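Long-range contact in 3,6-diketocamphane 1,6-monooxygenase (Pseudomonas putida, PDB 4UWM), which oxidises 3,6-diketocamphane to a lactone with FMNH2 and molecular oxygen, a Baeyer-Villiger step in the degradation of (-)-camphor: residues E197-M210 with K219-H233. Residues are numbered along the deposited sequence; the frame is centred on the assembly and turned at random.
Sequences EIAVTGFSYNSPSM and KPVSIFSGLDALKRH. With FMN (flavin mononucleotide), chain C.
With CG of His233 anti to its carbonyl carbon (chi1 -85°), the imidazole reaches under the phosphate-binding loop, where NE2 donates to Ser204 O at 2.7 Å, the acceptor lying nearly in the ring plane. The first torsion of Met210 (chi1 -74°) lays CG over one face of that ring, 4.0 Å from its centroid, and a bend at chi2 carries SD to Pro220 CB. At the other ring nitrogen, ND1 is hydrogen-bonded to Ser222 OG, which also bonds His253. One residue earlier in helix 227-244, Arg232 crosses the poorly ordered Tyr205 side chain at about a right angle, the flat groups 34° apart and CG over the ring face in a CH-pi contact; NE donates to Asn206 OD1 (2.8 Å, in one of two Asn206 conformers), which lies at the guanidinium edge, and NH1 pairs with Glu235. Were His233 cut back to alanine, Ser204 O would probably lose its donor and Met210 CG the ring it packs on, freeing the loop to shift.

Upstream, strands 198-202 and 219-223 pair in parallel through four backbone bonds, as neighbours in the TIM barrel of this luciferase-like family. Beyond strand 198-202, Ser204 OG and, at the N-cap of helix 208-216, Ser207 OG donate to FMN O2P, and Ile223 CD1 lies 3.8 Å from FMN N5. His233 thus probably helps to hold, from the second shell, a loop whose backbone and serine hydroxyls grip the flavin phosphate.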
ATOM      1  N   GLU A 197     -12.598  10.538  -9.504  1.00 18.44           N
ATOM      2  CA  GLU A 197     -12.390  11.970  -9.638  1.00 20.57           C
ATOM      3  C   GLU A 197     -10.918  12.273  -9.359  1.00 21.23           C
ATOM      4  O   GLU A 197     -10.348  11.709  -8.421  1.00 20.70           O
ATOM      5  CB  GLU A 197     -13.290  12.744  -8.677  1.00 22.51           C
ATOM      6  CG  GLU A 197     -13.085  14.250  -8.745  1.00 26.40           C
ATOM      7  CD  GLU A 197     -14.205  15.036  -8.079  1.00 31.12           C
ATOM      8  OE1 GLU A 197     -15.131  14.405  -7.529  1.00 30.98           O
ATOM      9  OE2 GLU A 197     -14.144  16.283  -8.111  1.00 29.76           O
ATOM     10  N   ILE A 198     -10.320  13.139 -10.175  1.00 18.84           N
ATOM     11  CA  ILE A 198      -8.888  13.438 -10.113  1.00 18.70           C
ATOM     12  C   ILE A 198      -8.693  14.875  -9.636  1.00 26.92           C
ATOM     13  O   ILE A 198      -9.416  15.776 -10.079  1.00 24.71           O
ATOM     14  CB  ILE A 198      -8.205  13.176 -11.479  1.00 19.97           C
ATOM     15  CG1 ILE A 198      -8.200  11.669 -11.763  1.00 21.37           C
ATOM     16  CG2 ILE A 198      -6.815  13.777 -11.564  1.00 20.89           C
ATOM     17  CD1 ILE A 198      -7.669  11.293 -13.129  1.00 24.27           C
ATOM     18  N   ALA A 199      -7.753  15.066  -8.701  1.00 22.08           N
ATOM     19  CA  ALA A 199      -7.414  16.378  -8.163  1.00 20.16           C
ATOM     20  C   ALA A 199      -5.969  16.743  -8.425  1.00 22.09           C
ATOM     21  O   ALA A 199      -5.119  15.868  -8.592  1.00 20.05           O
ATOM     22  CB  ALA A 199      -7.730  16.423  -6.674  1.00 21.85           C
ATOM     23  N   VAL A 200      -5.694  18.047  -8.515  1.00 21.09           N
ATOM     24  CA  VAL A 200      -4.315  18.533  -8.602  0.60 23.36           C
ATOM     25  C   VAL A 200      -4.174  19.738  -7.671  1.00 25.80           C
ATOM     26  O   VAL A 200      -5.146  20.430  -7.387  1.00 30.21           O
ATOM     27  CB  VAL A 200      -3.857  18.901 -10.039  0.60 25.04           C
ATOM     28  CG1 VAL A 200      -4.029  17.734 -11.004  0.60 26.74           C
ATOM     29  CG2 VAL A 200      -4.569  20.143 -10.554  0.60 25.37           C
ATOM     30  N   THR A 201      -2.967  19.950  -7.150  1.00 26.24           N
ATOM     31  CA  THR A 201      -2.702  21.060  -6.240  0.50 27.83           C
ATOM     32  C   THR A 201      -1.919  22.128  -6.973  1.00 28.89           C
ATOM     33  O   THR A 201      -1.026  21.818  -7.751  1.00 28.60           O
ATOM     34  CB  THR A 201      -1.891  20.640  -4.986  0.50 25.80           C
ATOM     35  OG1 THR A 201      -0.645  20.068  -5.389  0.50 27.36           O
ATOM     36  CG2 THR A 201      -2.652  19.640  -4.142  0.50 22.20           C
ATOM     37  N   GLY A 202      -2.272  23.388  -6.724  1.00 32.74           N
ATOM     38  CA  GLY A 202      -1.509  24.523  -7.248  1.00 35.96           C
ATOM     39  C   GLY A 202      -0.906  25.366  -6.125  1.00 39.30           C
ATOM     40  O   GLY A 202      -1.513  25.521  -5.048  1.00 36.48           O
ATOM     41  N   PHE A 203       0.305  25.878  -6.351  1.00 45.88           N
ATOM     42  CA  PHE A 203       0.876  26.832  -5.401  0.70 53.76           C
ATOM     43  C   PHE A 203       1.240  28.174  -6.020  1.00 55.30           C
ATOM     44  O   PHE A 203       0.932  29.209  -5.420  1.00 53.88           O
ATOM     45  CB  PHE A 203       2.052  26.280  -4.578  0.70 56.30           C
ATOM     46  CG  PHE A 203       2.562  27.258  -3.540  0.70 57.99           C
ATOM     47  CD1 PHE A 203       1.803  27.551  -2.402  0.70 52.82           C
ATOM     48  CD2 PHE A 203       3.784  27.914  -3.714  0.70 54.49           C
ATOM     49  CE1 PHE A 203       2.261  28.462  -1.456  0.70 54.46           C
ATOM     50  CE2 PHE A 203       4.242  28.826  -2.772  0.70 52.96           C
ATOM     51  CZ  PHE A 203       3.479  29.102  -1.645  0.70 53.15           C
ATOM     52  N   SER A 204       1.842  28.176  -7.210  1.00 44.48           N
ATOM     53  CA  SER A 204       2.281  29.425  -7.830  1.00 45.08           C
ATOM     54  C   SER A 204       1.109  30.328  -8.237  1.00 44.72           C
ATOM     55  O   SER A 204      -0.029  29.862  -8.367  1.00 36.76           O
ATOM     56  CB  SER A 204       3.239  29.155  -8.995  1.00 42.14           C
ATOM     57  OG  SER A 204       2.557  28.602 -10.102  1.00 55.07           O
ATOM     58  N   TYR A 205       1.399  31.625  -8.388  1.00 47.52           N
ATOM     59  CA  TYR A 205       0.394  32.654  -8.669  1.00 43.76           C
ATOM     60  C   TYR A 205      -0.361  32.371  -9.970  1.00 42.39           C
ATOM     61  O   TYR A 205      -1.591  32.217  -9.969  1.00 41.46           O
ATOM     62  CB  TYR A 205       1.058  34.039  -8.707  1.00 55.21           C
ATOM     63  CG  TYR A 205       0.085  35.180  -8.888  1.00 66.18           C
ATOM     64  CD1 TYR A 205      -0.742  35.586  -7.839  1.00 66.07           C
ATOM     65  CD2 TYR A 205      -0.017  35.852 -10.109  1.00 72.30           C
ATOM     66  CE1 TYR A 205      -1.641  36.626  -7.997  1.00 80.54           C
ATOM     67  CE2 TYR A 205      -0.915  36.895 -10.276  1.00 80.40           C
ATOM     68  CZ  TYR A 205      -1.724  37.276  -9.217  1.00 84.85           C
ATOM     69  OH  TYR A 205      -2.617  38.309  -9.367  1.00 92.65           O
ATOM     70  N   ASN A 206       0.394  32.313 -11.069  1.00 41.65           N
ATOM     71  CA  ASN A 206      -0.139  31.915 -12.368  0.60 45.77           C
ATOM     72  C   ASN A 206       0.076  30.418 -12.547  1.00 46.28           C
ATOM     73  O   ASN A 206       1.055  29.992 -13.153  1.00 50.73           O
ATOM     74  CB  ASN A 206       0.537  32.697 -13.502  0.60 48.59           C
ATOM     75  CG  ASN A 206       0.277  34.191 -13.431  0.60 48.20           C
ATOM     76  OD1 ASN A 206      -0.853  34.634 -13.223  0.60 46.28           O
ATOM     77  ND2 ASN A 206       1.328  34.977 -13.619  0.60 46.88           N
ATOM     78  N   SER A 207      -0.847  29.627 -12.005  1.00 50.67           N
ATOM     79  CA  SER A 207      -0.671  28.175 -11.862  1.00 45.63           C
ATOM     80  C   SER A 207      -0.967  27.303 -13.101  1.00 40.21           C
ATOM     81  O   SER A 207      -2.136  27.164 -13.512  1.00 37.03           O
ATOM     82  CB  SER A 207      -1.491  27.689 -10.665  1.00 45.27           C
ATOM     83  OG  SER A 207      -1.262  26.313 -10.396  1.00 46.44           O
ATOM     84  N   PRO A 208       0.087  26.682 -13.677  1.00 37.79           N
ATOM     85  CA  PRO A 208      -0.086  25.711 -14.762  1.00 36.95           C
ATOM     86  C   PRO A 208      -0.941  24.522 -14.329  1.00 34.84           C
ATOM     87  O   PRO A 208      -1.689  23.967 -15.146  1.00 36.79           O
ATOM     88  CB  PRO A 208       1.348  25.250 -15.054  1.00 38.27           C
ATOM     89  CG  PRO A 208       2.208  26.371 -14.586  1.00 38.43           C
ATOM     90  CD  PRO A 208       1.514  26.877 -13.354  1.00 43.79           C
ATOM     91  N   SER A 209      -0.831  24.144 -13.050  1.00 37.24           N
ATOM     92  CA  SER A 209      -1.667  23.089 -12.469  1.00 32.70           C
ATOM     93  C   SER A 209      -3.139  23.488 -12.460  1.00 29.31           C
ATOM     94  O   SER A 209      -4.005  22.675 -12.773  1.00 28.51           O
ATOM     95  CB  SER A 209      -1.191  22.724 -11.060  1.00 33.16           C
ATOM     96  OG  SER A 209       0.112  22.161 -11.128  1.00 35.50           O
ATOM     97  N   MET A 210      -3.420  24.746 -12.105  1.00 30.96           N
ATOM     98  CA  MET A 210      -4.795  25.250 -12.137  1.00 32.45           C
ATOM     99  C   MET A 210      -5.368  25.248 -13.553  1.00 29.92           C
ATOM    100  O   MET A 210      -6.542  24.917 -13.741  1.00 31.23           O
ATOM    101  CB  MET A 210      -4.889  26.640 -11.504  1.00 37.36           C
ATOM    102  CG  MET A 210      -4.779  26.604  -9.990  1.00 32.62           C
ATOM    103  SD  MET A 210      -6.195  25.795  -9.237  1.00 33.98           S
ATOM    104  CE  MET A 210      -5.380  24.875  -7.933  1.00 34.34           C
ATOM    105  N   LYS A 219     -10.494  18.340 -10.031  1.00 28.02           N
ATOM    106  CA  LYS A 219     -10.747  19.082  -8.803  1.00 25.53           C
ATOM    107  C   LYS A 219      -9.531  19.949  -8.465  1.00 29.44           C
ATOM    108  O   LYS A 219      -8.418  19.434  -8.368  1.00 26.73           O
ATOM    109  CB  LYS A 219     -11.075  18.083  -7.688  1.00 26.40           C
ATOM    110  CG  LYS A 219     -11.179  18.655  -6.281  1.00 34.92           C
ATOM    111  CD  LYS A 219     -11.480  17.542  -5.277  1.00 31.21           C
ATOM    112  CE  LYS A 219     -11.611  18.067  -3.859  1.00 31.84           C
ATOM    113  NZ  LYS A 219     -12.853  18.882  -3.695  1.00 32.76           N
ATOM    114  N   PRO A 220      -9.724  21.284  -8.306  1.00 27.41           N
ATOM    115  CA  PRO A 220      -8.582  22.117  -7.948  1.00 24.77           C
ATOM    116  C   PRO A 220      -8.352  22.163  -6.413  1.00 22.91           C
ATOM    117  O   PRO A 220      -9.303  22.239  -5.638  1.00 27.12           O
ATOM    118  CB  PRO A 220      -8.989  23.497  -8.497  1.00 26.08           C
ATOM    119  CG  PRO A 220     -10.482  23.517  -8.309  1.00 24.98           C
ATOM    120  CD  PRO A 220     -10.941  22.094  -8.553  1.00 27.11           C
ATOM    121  N   VAL A 221      -7.093  22.105  -5.993  1.00 23.22           N
ATOM    122  CA  VAL A 221      -6.736  22.185  -4.569  1.00 20.42           C
ATOM    123  C   VAL A 221      -5.698  23.294  -4.463  1.00 22.19           C
ATOM    124  O   VAL A 221      -4.687  23.264  -5.140  1.00 26.20           O
ATOM    125  CB  VAL A 221      -6.152  20.836  -4.017  1.00 22.27           C
ATOM    126  CG1 VAL A 221      -5.910  20.925  -2.510  1.00 22.07           C
ATOM    127  CG2 VAL A 221      -7.084  19.678  -4.312  1.00 19.99           C
ATOM    128  N   SER A 222      -5.958  24.286  -3.613  1.00 25.05           N
ATOM    129  CA  SER A 222      -5.032  25.391  -3.432  1.00 25.77           C
ATOM    130  C   SER A 222      -4.546  25.438  -1.991  1.00 26.85           C
ATOM    131  O   SER A 222      -5.307  25.156  -1.066  1.00 30.23           O
ATOM    132  CB  SER A 222      -5.719  26.732  -3.762  1.00 29.50           C
ATOM    133  OG  SER A 222      -6.226  26.774  -5.092  1.00 29.58           O
ATOM    134  N   ILE A 223      -3.279  25.783  -1.814  1.00 27.30           N
ATOM    135  CA  ILE A 223      -2.745  26.088  -0.492  0.75 32.85           C
ATOM    136  C   ILE A 223      -2.890  27.599  -0.296  1.00 34.50           C
ATOM    137  O   ILE A 223      -2.394  28.379  -1.106  1.00 37.09           O
ATOM    138  CB  ILE A 223      -1.259  25.685  -0.353  0.75 34.81           C
ATOM    139  CG1 ILE A 223      -0.987  24.264  -0.899  0.75 34.56           C
ATOM    140  CG2 ILE A 223      -0.792  25.847   1.090  0.75 41.94           C
ATOM    141  CD1 ILE A 223      -1.596  23.109  -0.118  0.75 33.58           C
ATOM    142  N   PHE A 224      -3.582  28.019   0.762  1.00 34.20           N
ATOM    143  CA  PHE A 224      -3.825  29.461   0.926  1.00 36.21           C
ATOM    144  C   PHE A 224      -2.531  30.212   1.127  1.00 36.89           C
ATOM    145  O   PHE A 224      -1.771  29.910   2.052  1.00 32.17           O
ATOM    146  CB  PHE A 224      -4.784  29.789   2.063  1.00 37.42           C
ATOM    147  CG  PHE A 224      -5.084  31.263   2.180  1.00 40.39           C
ATOM    148  CD1 PHE A 224      -5.845  31.909   1.208  1.00 41.76           C
ATOM    149  CD2 PHE A 224      -4.605  32.004   3.254  1.00 43.20           C
ATOM    150  CE1 PHE A 224      -6.128  33.266   1.310  1.00 44.07           C
ATOM    151  CE2 PHE A 224      -4.879  33.362   3.360  1.00 45.59           C
ATOM    152  CZ  PHE A 224      -5.640  33.993   2.388  1.00 43.83           C
ATOM    153  N   SER A 225      -2.283  31.176   0.244  1.00 35.66           N
ATOM    154  CA  SER A 225      -1.041  31.938   0.261  1.00 34.05           C
ATOM    155  C   SER A 225      -1.270  33.449   0.106  1.00 33.25           C
ATOM    156  O   SER A 225      -0.333  34.190  -0.185  1.00 38.76           O
ATOM    157  CB  SER A 225      -0.078  31.408  -0.812  1.00 36.11           C
ATOM    158  OG  SER A 225      -0.475  31.814  -2.107  1.00 37.67           O
ATOM    159  N   GLY A 226      -2.512  33.891   0.319  1.00 36.77           N
ATOM    160  CA  GLY A 226      -2.895  35.296   0.131  1.00 43.09           C
ATOM    161  C   GLY A 226      -4.111  35.451  -0.774  1.00 51.04           C
ATOM    162  O   GLY A 226      -4.423  34.552  -1.567  1.00 40.31           O
ATOM    163  N   LEU A 227      -4.796  36.591  -0.659  1.00 48.88           N
ATOM    164  CA  LEU A 227      -6.049  36.840  -1.386  1.00 46.09           C
ATOM    165  C   LEU A 227      -5.877  36.881  -2.904  1.00 43.07           C
ATOM    166  O   LEU A 227      -6.715  36.362  -3.643  1.00 38.45           O
ATOM    167  CB  LEU A 227      -6.708  38.144  -0.913  1.00 56.69           C
ATOM    168  CG  LEU A 227      -7.203  38.289   0.530  1.00 62.38           C
ATOM    169  CD1 LEU A 227      -7.628  39.728   0.796  1.00 57.09           C
ATOM    170  CD2 LEU A 227      -8.351  37.332   0.819  1.00 58.17           C
ATOM    171  N   ASP A 228      -4.791  37.500  -3.363  1.00 41.65           N
ATOM    172  CA  ASP A 228      -4.556  37.668  -4.793  1.00 48.72           C
ATOM    173  C   ASP A 228      -4.357  36.326  -5.488  1.00 48.45           C
ATOM    174  O   ASP A 228      -5.027  36.038  -6.486  1.00 43.21           O
ATOM    175  CB  ASP A 228      -3.364  38.600  -5.054  1.00 51.20           C
ATOM    176  CG  ASP A 228      -3.640  40.041  -4.631  1.00 57.16           C
ATOM    177  OD1 ASP A 228      -4.813  40.479  -4.674  1.00 55.66           O
ATOM    178  OD2 ASP A 228      -2.673  40.736  -4.253  1.00 58.58           O
ATOM    179  N   ALA A 229      -3.453  35.508  -4.943  1.00 47.40           N
ATOM    180  CA  ALA A 229      -3.186  34.171  -5.484  1.00 40.36           C
ATOM    181  C   ALA A 229      -4.441  33.322  -5.475  1.00 32.20           C
ATOM    182  O   ALA A 229      -4.696  32.602  -6.438  1.00 41.53           O
ATOM    183  CB  ALA A 229      -2.055  33.476  -4.727  1.00 32.71           C
ATOM    184  N   LEU A 230      -5.238  33.413  -4.411  1.00 30.03           N
ATOM    185  CA  LEU A 230      -6.448  32.615  -4.345  1.00 30.96           C
ATOM    186  C   LEU A 230      -7.395  32.993  -5.483  1.00 41.74           C
ATOM    187  O   LEU A 230      -7.968  32.130  -6.158  1.00 38.51           O
ATOM    188  CB  LEU A 230      -7.128  32.724  -2.972  1.00 33.55           C
ATOM    189  CG  LEU A 230      -8.287  31.739  -2.743  1.00 43.31           C
ATOM    190  CD1 LEU A 230      -7.844  30.288  -2.925  1.00 42.14           C
ATOM    191  CD2 LEU A 230      -8.940  31.930  -1.380  1.00 46.89           C
ATOM    192  N   LYS A 231      -7.531  34.293  -5.718  1.00 46.03           N
ATOM    193  CA  LYS A 231      -8.370  34.766  -6.810  1.00 41.56           C
ATOM    194  C   LYS A 231      -7.758  34.421  -8.166  1.00 35.16           C
ATOM    195  O   LYS A 231      -8.464  33.949  -9.052  1.00 35.97           O
ATOM    196  CB  LYS A 231      -8.653  36.265  -6.665  1.00 41.13           C
ATOM    197  CG  LYS A 231      -9.636  36.582  -5.542  1.00 51.38           C
ATOM    198  CD  LYS A 231     -10.102  38.034  -5.586  1.00 57.45           C
ATOM    199  CE  LYS A 231      -8.998  38.989  -5.165  1.00 62.43           C
ATOM    200  NZ  LYS A 231      -9.262  40.366  -5.661  1.00 67.02           N
ATOM    201  N   ARG A 232      -6.448  34.627  -8.318  1.00 33.52           N
ATOM    202  CA  ARG A 232      -5.757  34.239  -9.560  1.00 33.38           C
ATOM    203  C   ARG A 232      -5.926  32.744  -9.888  1.00 38.47           C
ATOM    204  O   ARG A 232      -6.112  32.365 -11.048  1.00 42.39           O
ATOM    205  CB  ARG A 232      -4.271  34.617  -9.500  1.00 35.82           C
ATOM    206  CG  ARG A 232      -3.520  34.488 -10.825  1.00 35.43           C
ATOM    207  CD  ARG A 232      -4.108  35.371 -11.918  1.00 37.66           C
ATOM    208  NE  ARG A 232      -3.582  35.017 -13.229  1.00 38.96           N
ATOM    209  CZ  ARG A 232      -4.240  35.162 -14.372  1.00 41.64           C
ATOM    210  NH1 ARG A 232      -5.473  35.662 -14.392  1.00 45.69           N
ATOM    211  NH2 ARG A 232      -3.668  34.787 -15.501  1.00 42.23           N
ATOM    212  N   HIS A 233      -5.863  31.899  -8.861  1.00 43.63           N
ATOM    213  CA  HIS A 233      -6.078  30.458  -9.027  1.00 38.11           C
ATOM    214  C   HIS A 233      -7.433  30.182  -9.656  1.00 33.56           C
ATOM    215  O   HIS A 233      -7.515  29.447 -10.646  1.00 32.31           O
ATOM    216  CB  HIS A 233      -5.937  29.718  -7.683  1.00 37.09           C
ATOM    217  CG  HIS A 233      -4.524  29.364  -7.337  1.00 33.69           C
ATOM    218  ND1 HIS A 233      -4.205  28.375  -6.433  1.00 30.81           N
ATOM    219  CD2 HIS A 233      -3.344  29.856  -7.791  1.00 34.01           C
ATOM    220  CE1 HIS A 233      -2.890  28.284  -6.335  1.00 30.29           C
ATOM    221  NE2 HIS A 233      -2.345  29.169  -7.152  1.00 31.16           N
TER
HETATM  222  N1  FMN C 400       1.623  19.335  -3.490  0.60 52.04           N
HETATM  223  C2  FMN C 400       0.769  18.281  -3.339  0.60 49.03           C
HETATM  224  O2  FMN C 400       0.557  17.520  -4.307  0.60 46.98           O
HETATM  225  N3  FMN C 400       0.131  18.022  -2.183  0.60 52.66           N
HETATM  226  C4  FMN C 400       0.290  18.784  -1.094  0.60 55.58           C
HETATM  227  O4  FMN C 400      -0.329  18.499  -0.048  0.60 57.96           O
HETATM  228  C4A FMN C 400       1.208  19.956  -1.164  0.60 53.37           C
HETATM  229  N5  FMN C 400       1.427  20.769  -0.106  0.60 53.19           N
HETATM  230  C5A FMN C 400       2.266  21.832  -0.189  0.60 63.85           C
HETATM  231  C6  FMN C 400       2.464  22.654   0.924  0.60 65.18           C
HETATM  232  C7  FMN C 400       3.323  23.751   0.857  0.60 66.82           C
HETATM  233  C7M FMN C 400       3.523  24.625   2.070  0.60 63.71           C
HETATM  234  C8  FMN C 400       4.033  24.042  -0.422  0.60 70.45           C
HETATM  235  C8M FMN C 400       4.971  25.210  -0.552  0.60 73.77           C
HETATM  236  C9  FMN C 400       3.837  23.225  -1.532  0.60 70.97           C
HETATM  237  C9A FMN C 400       2.978  22.129  -1.472  0.60 65.29           C
HETATM  238  N10 FMN C 400       2.770  21.297  -2.603  0.60 64.77           N
HETATM  239  C10 FMN C 400       1.886  20.193  -2.469  0.60 57.13           C
HETATM  240  C1' FMN C 400       3.476  21.559  -3.871  0.60 59.12           C
HETATM  241  C2' FMN C 400       2.620  22.355  -4.845  0.60 56.71           C
HETATM  242  O2' FMN C 400       1.332  21.745  -4.904  0.60 47.28           O
HETATM  243  C3' FMN C 400       3.248  22.367  -6.236  0.60 57.22           C
HETATM  244  O3' FMN C 400       4.057  23.545  -6.360  0.60 65.47           O
HETATM  245  C4' FMN C 400       2.169  22.315  -7.321  0.60 50.39           C
HETATM  246  O4' FMN C 400       1.692  20.972  -7.480  0.60 51.25           O
HETATM  247  C5' FMN C 400       2.635  22.862  -8.665  0.60 46.99           C
HETATM  248  O5' FMN C 400       2.209  24.218  -8.688  0.60 40.44           O
HETATM  249  P   FMN C 400       2.172  25.123 -10.007  0.60 34.63           P
HETATM  250  O1P FMN C 400       1.745  24.252 -11.146  0.60 33.41           O
HETATM  251  O2P FMN C 400       1.141  26.132  -9.598  0.60 34.19           O
HETATM  252  O3P FMN C 400       3.579  25.643 -10.106  0.60 39.47           O
HETATM  253  O   HOH W   1     -14.591  17.637  -5.398  1.00 40.44           O
HETATM  254  O   HOH W   2      -1.304  29.734  -3.697  1.00 51.11           O